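PDB 1SR4: cytolethal distending toxin protein B from Haemophilus ducreyi, which probably acts as the DNase I-like nuclease subunit of a three-protein bacterial genotoxin that damages host-cell DNA. Local coordinates for residues 150-155 and 193-198; 171-176 and 218-223. One frame throughout, in Å; residues are numbered along the deposited sequence.

Contact 2 lies within one of the two sheets of the DNase I-like sandwich, and contact 1 belongs to the helical layer over that sheet; their centres are about 10 Å apart. Ile151 CD1 packs on Ile219 CG2 at 3.6 Å and Ile154 CD1 on Val174 CG2 at 3.5 Å, joining helix 147-159 to both strands. A probable hydrogen bond from His221 ND1 to Asn198 O, 2.8 Å, ties Asn198 to the sheet as well. Neither contact includes a bound ligand, but strand 171-175 runs into Gly176, first residue of the Gly-Asp-Phe-Asn sequence that contributes to the active site in relatives of this family.

Contact 1: residues 150-155 and 193-198; sequences LIRNIF and PAVSEN
Two helices of the outer layer of a DNase I-like alpha/beta sandwich meet here almost at right angles: helix 147-159, laid along one sheet, and the short helix 193-197. Their local axes cross at 84° and come within 9.9 Å of each other, with Arg152 and Val195 closest along the backbones. Val195 fills the crossing by splitting its two methyls. CG1, anti to its backbone N, meets Ile151 CG2 at 3.6 Å, the two side chains crossing obliquely. CG2, beside the backbone N, settles against Phe155 CD2 at 3.7 Å and also touches the backbone of Arg152. Phe155 carries the other half of the contact. With CG anti to the backbone N (chi1 175°), its ring reaches across to the second helix and slides past Val195 in the opposite direction. Val195 CA and the carbonyl carbon of Ala194 lie over one ring face, while Ala194 CB touches the ring at CE2, 4.2 Å away. At the far end, CE1 meets Asn198 CB at 3.6 Å and CZ lies 3.6 Å from Asn198 ND2, the amide and ring planes only 19° apart. That amide is held by its own segment: ND2 donates to Ala194 O at 2.6 Å, in the carbonyl plane and on a lone pair, so the side chain folds back on the last turn of the helix. Between the segments everything is apolar or van der Waals packing. The guanidinium of Arg152 turns away to a salt bridge with Asp115, and beneath the helices Ile151 and Phe155 also reach strand 171-175. The arrangement is a near-perpendicular helix-helix packing, here within the helical layer that covers a sheet in the DNase I-like sandwich.

Contact 2: residues 171-176 and 218-223; sequences SWMVVG and AILHDA
Strands 171-175 and 216-221 run antiparallel as neighbours in one mixed sheet of the DNase I-like sandwich, and Trp172 lies across the pair on the face under helix 147-159. From CB its CG takes the crowded position between the backbone N and the carbonyl carbon (chi1 49°), which swings the indole over strand 216-221. There the five-membered ring lies under His221 CB, a CH-pi contact with CB 3.5 Å from the ring centroid. CE2 is the closest ring atom to that CB, at 3.3 Å. CD1 and NE1 also lie near His221 CD2, the two rings meeting obliquely with planes 38° apart; the N-H of NE1 is taken by Asn159 OD1, while His221 ND1 bonds to Asn198 O. Farther out, CZ2 still touches His221 CB, whereas CZ3, on the other side of the six-membered ring, comes near Ile219 O. Below the indole the backbones pair tightly. His221 N donates to Trp172 O at 2.8 Å, and Val174 N to Ile219 O at 2.8 Å, both nearly along the C=O axis; reciprocal bonds complete the two hydrogen-bonded pairs. Val174 and Ile219 share the face of Trp172, pointing the same way, with Val174 CB and Ile219 CG2 pressed to 3.5 Å, closer than usual for carbons. On the reverse face Met173 CG lies beside Leu220 CB at 3.7 Å, and the methyls of Val175 and Ala218 meet next to them. Strand 132-138 flanks 171-175 on its other edge through backbone bonds. Past the last bridge a side chain takes over from the ladder: Ala223 N donates to Ser171 OG at 3.0 Å, and a water 2.8 Å from Ser171 OG donates weakly to Asp222 OD1, which also accepts from His224 N.

Contact 1: residues 150-155 and 193-198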
# COMPACT_ATOMS: atom_id res chain seq x y z
N LEU B 150 -4.97 -17.61 21.50
CA LEU B 150 -5.92 -16.82 20.71
C LEU B 150 -6.47 -17.71 19.58
O LEU B 150 -7.67 -17.79 19.38
CB LEU B 150 -5.23 -15.59 20.10
CG LEU B 150 -6.13 -14.58 19.37
CD1 LEU B 150 -7.20 -14.07 20.32
CD2 LEU B 150 -5.30 -13.42 18.83
N ILE B 151 -5.58 -18.40 18.87
CA ILE B 151 -5.97 -19.30 17.79
C ILE B 151 -6.85 -20.44 18.35
O ILE B 151 -7.89 -20.78 17.77
CB ILE B 151 -4.72 -19.92 17.09
CG1 ILE B 151 -3.84 -18.81 16.50
CG2 ILE B 151 -5.15 -20.92 16.01
CD1 ILE B 151 -4.57 -17.88 15.60
N ARG B 152 -6.43 -21.03 19.47
CA ARG B 152 -7.21 -22.10 20.09
C ARG B 152 -8.62 -21.63 20.46
O ARG B 152 -9.60 -22.33 20.21
CB ARG B 152 -6.49 -22.64 21.34
CG ARG B 152 -7.34 -23.64 22.15
CD ARG B 152 -6.61 -24.17 23.38
NE ARG B 152 -6.06 -23.09 24.19
CZ ARG B 152 -6.79 -22.16 24.80
NH1 ARG B 152 -8.11 -22.18 24.69
NH2 ARG B 152 -6.20 -21.19 25.50
N ASN B 153 -8.73 -20.44 21.06
CA ASN B 153 -10.06 -19.96 21.43
C ASN B 153 -10.93 -19.70 20.20
O ASN B 153 -12.14 -19.91 20.23
CB ASN B 153 -9.96 -18.69 22.29
CG ASN B 153 -9.49 -18.98 23.71
OD1 ASN B 153 -9.46 -20.13 24.13
ND2 ASN B 153 -9.14 -17.94 24.45
N ILE B 154 -10.32 -19.24 19.11
CA ILE B 154 -11.08 -19.01 17.89
C ILE B 154 -11.56 -20.37 17.40
O ILE B 154 -12.73 -20.53 17.03
CB ILE B 154 -10.21 -18.32 16.80
CG1 ILE B 154 -9.93 -16.87 17.21
CG2 ILE B 154 -10.90 -18.39 15.44
CD1 ILE B 154 -8.95 -16.15 16.31
N PHE B 155 -10.67 -21.36 17.41
CA PHE B 155 -11.02 -22.71 16.97
C PHE B 155 -12.21 -23.28 17.74
O PHE B 155 -13.20 -23.72 17.15
CB PHE B 155 -9.82 -23.65 17.15
CG PHE B 155 -10.12 -25.10 16.83
CD1 PHE B 155 -10.22 -25.52 15.51
CD2 PHE B 155 -10.30 -26.03 17.84
CE1 PHE B 155 -10.52 -26.86 15.21
CE2 PHE B 155 -10.60 -27.36 17.56
CZ PHE B 155 -10.70 -27.77 16.24
N PRO B 193 -2.98 -30.26 19.45
CA PRO B 193 -3.17 -31.15 18.30
C PRO B 193 -4.40 -30.89 17.44
O PRO B 193 -4.28 -30.81 16.23
CB PRO B 193 -3.17 -32.54 18.94
CG PRO B 193 -2.25 -32.36 20.12
CD PRO B 193 -2.74 -31.04 20.68
N ALA B 194 -5.57 -30.77 18.05
CA ALA B 194 -6.77 -30.55 17.26
C ALA B 194 -6.75 -29.23 16.47
O ALA B 194 -7.24 -29.15 15.35
CB ALA B 194 -8.02 -30.61 18.15
N VAL B 195 -6.17 -28.20 17.07
CA VAL B 195 -6.09 -26.91 16.41
C VAL B 195 -5.09 -26.99 15.27
O VAL B 195 -5.37 -26.61 14.12
CB VAL B 195 -5.64 -25.81 17.39
CG1 VAL B 195 -5.46 -24.49 16.65
CG2 VAL B 195 -6.68 -25.66 18.49
N SER B 196 -3.91 -27.51 15.61
CA SER B 196 -2.81 -27.67 14.68
C SER B 196 -3.20 -28.48 13.45
O SER B 196 -2.82 -28.16 12.33
CB SER B 196 -1.65 -28.35 15.42
OG SER B 196 -0.52 -28.54 14.60
N GLU B 197 -3.97 -29.54 13.66
CA GLU B 197 -4.38 -30.38 12.55
C GLU B 197 -5.53 -29.81 11.73
O GLU B 197 -5.77 -30.22 10.60
CB GLU B 197 -4.72 -31.79 13.06
CG GLU B 197 -3.55 -32.44 13.80
CD GLU B 197 -3.79 -33.90 14.15
OE1 GLU B 197 -4.97 -34.34 14.10
OE2 GLU B 197 -2.80 -34.61 14.48
N ASN B 198 -6.25 -28.84 12.28
CA ASN B 198 -7.36 -28.26 11.55
C ASN B 198 -7.05 -26.88 10.97
O ASN B 198 -7.94 -26.20 10.49
CB ASN B 198 -8.59 -28.18 12.45
CG ASN B 198 -9.25 -29.53 12.63
OD1 ASN B 198 -9.78 -30.10 11.68
ND2 ASN B 198 -9.22 -30.05 13.86

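Contact 2: residues 171-176 and 218-223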
# COMPACT_ATOMS: atom_id res chain seq x y z
N SER B 171 -15.89 -21.45 7.60
CA SER B 171 -14.47 -21.42 7.32
C SER B 171 -14.04 -20.11 7.99
O SER B 171 -14.81 -19.15 8.00
CB SER B 171 -14.21 -21.34 5.81
OG SER B 171 -14.37 -22.60 5.19
N TRP B 172 -12.85 -20.07 8.58
CA TRP B 172 -12.37 -18.85 9.22
C TRP B 172 -10.90 -18.61 8.90
O TRP B 172 -10.14 -19.56 8.70
CB TRP B 172 -12.60 -18.86 10.74
CG TRP B 172 -12.14 -20.09 11.48
CD1 TRP B 172 -12.89 -21.19 11.79
CD2 TRP B 172 -10.85 -20.32 12.07
NE1 TRP B 172 -12.16 -22.07 12.54
CE2 TRP B 172 -10.90 -21.56 12.73
CE3 TRP B 172 -9.65 -19.59 12.10
CZ2 TRP B 172 -9.81 -22.09 13.42
CZ3 TRP B 172 -8.56 -20.12 12.79
CH2 TRP B 172 -8.65 -21.36 13.44
N MET B 173 -10.52 -17.34 8.87
CA MET B 173 -9.17 -16.90 8.53
C MET B 173 -8.74 -15.81 9.54
O MET B 173 -9.43 -14.81 9.69
CB MET B 173 -9.21 -16.30 7.14
CG MET B 173 -7.98 -16.43 6.33
SD MET B 173 -8.27 -15.70 4.71
CE MET B 173 -6.64 -15.36 4.28
N VAL B 174 -7.60 -16.01 10.19
CA VAL B 174 -7.07 -15.07 11.17
C VAL B 174 -5.87 -14.40 10.50
O VAL B 174 -4.88 -15.06 10.21
CB VAL B 174 -6.64 -15.82 12.45
CG1 VAL B 174 -6.11 -14.84 13.47
CG2 VAL B 174 -7.84 -16.59 13.00
N VAL B 175 -5.98 -13.10 10.25
CA VAL B 175 -4.94 -12.35 9.53
C VAL B 175 -4.42 -11.13 10.28
O VAL B 175 -5.19 -10.32 10.78
CB VAL B 175 -5.51 -11.84 8.19
CG1 VAL B 175 -4.40 -11.25 7.33
CG2 VAL B 175 -6.23 -13.00 7.47
N GLY B 176 -3.10 -10.97 10.31
CA GLY B 176 -2.58 -9.81 11.00
C GLY B 176 -1.12 -9.89 11.36
O GLY B 176 -0.35 -10.62 10.75
N ALA B 218 -1.21 -15.13 7.74
CA ALA B 218 -2.51 -15.65 8.14
C ALA B 218 -2.49 -17.11 8.57
O ALA B 218 -1.54 -17.85 8.30
CB ALA B 218 -3.50 -15.47 6.98
N ILE B 219 -3.54 -17.50 9.27
CA ILE B 219 -3.73 -18.89 9.66
C ILE B 219 -5.21 -19.14 9.38
O ILE B 219 -6.07 -18.31 9.72
CB ILE B 219 -3.39 -19.18 11.14
CG1 ILE B 219 -3.60 -20.68 11.41
CG2 ILE B 219 -4.24 -18.34 12.08
CD1 ILE B 219 -2.88 -21.21 12.65
N LEU B 220 -5.53 -20.25 8.73
CA LEU B 220 -6.93 -20.48 8.42
C LEU B 220 -7.44 -21.89 8.61
O LEU B 220 -6.66 -22.83 8.73
CB LEU B 220 -7.21 -20.04 6.99
CG LEU B 220 -6.49 -20.76 5.85
CD1 LEU B 220 -7.23 -22.05 5.49
CD2 LEU B 220 -6.45 -19.85 4.63
N HIS B 221 -8.75 -22.01 8.66
CA HIS B 221 -9.40 -23.31 8.77
C HIS B 221 -10.39 -23.34 7.62
O HIS B 221 -11.30 -22.51 7.55
CB HIS B 221 -10.17 -23.46 10.09
CG HIS B 221 -11.10 -24.64 10.10
ND1 HIS B 221 -10.65 -25.94 9.98
CD2 HIS B 221 -12.45 -24.71 10.11
CE1 HIS B 221 -11.68 -26.75 9.91
NE2 HIS B 221 -12.79 -26.03 9.99
N ASP B 222 -10.19 -24.26 6.68
CA ASP B 222 -11.11 -24.39 5.55
C ASP B 222 -12.05 -25.54 5.86
O ASP B 222 -11.64 -26.70 5.83
CB ASP B 222 -10.35 -24.68 4.26
CG ASP B 222 -11.28 -24.78 3.06
OD1 ASP B 222 -12.49 -25.02 3.25
OD2 ASP B 222 -10.79 -24.64 1.93
N ALA B 223 -13.31 -25.23 6.14
CA ALA B 223 -14.29 -26.26 6.46
C ALA B 223 -14.45 -27.33 5.37
O ALA B 223 -14.97 -28.41 5.64
CB ALA B 223 -15.64 -25.62 6.74
O HOH W 1 -13.49 -22.09 2.53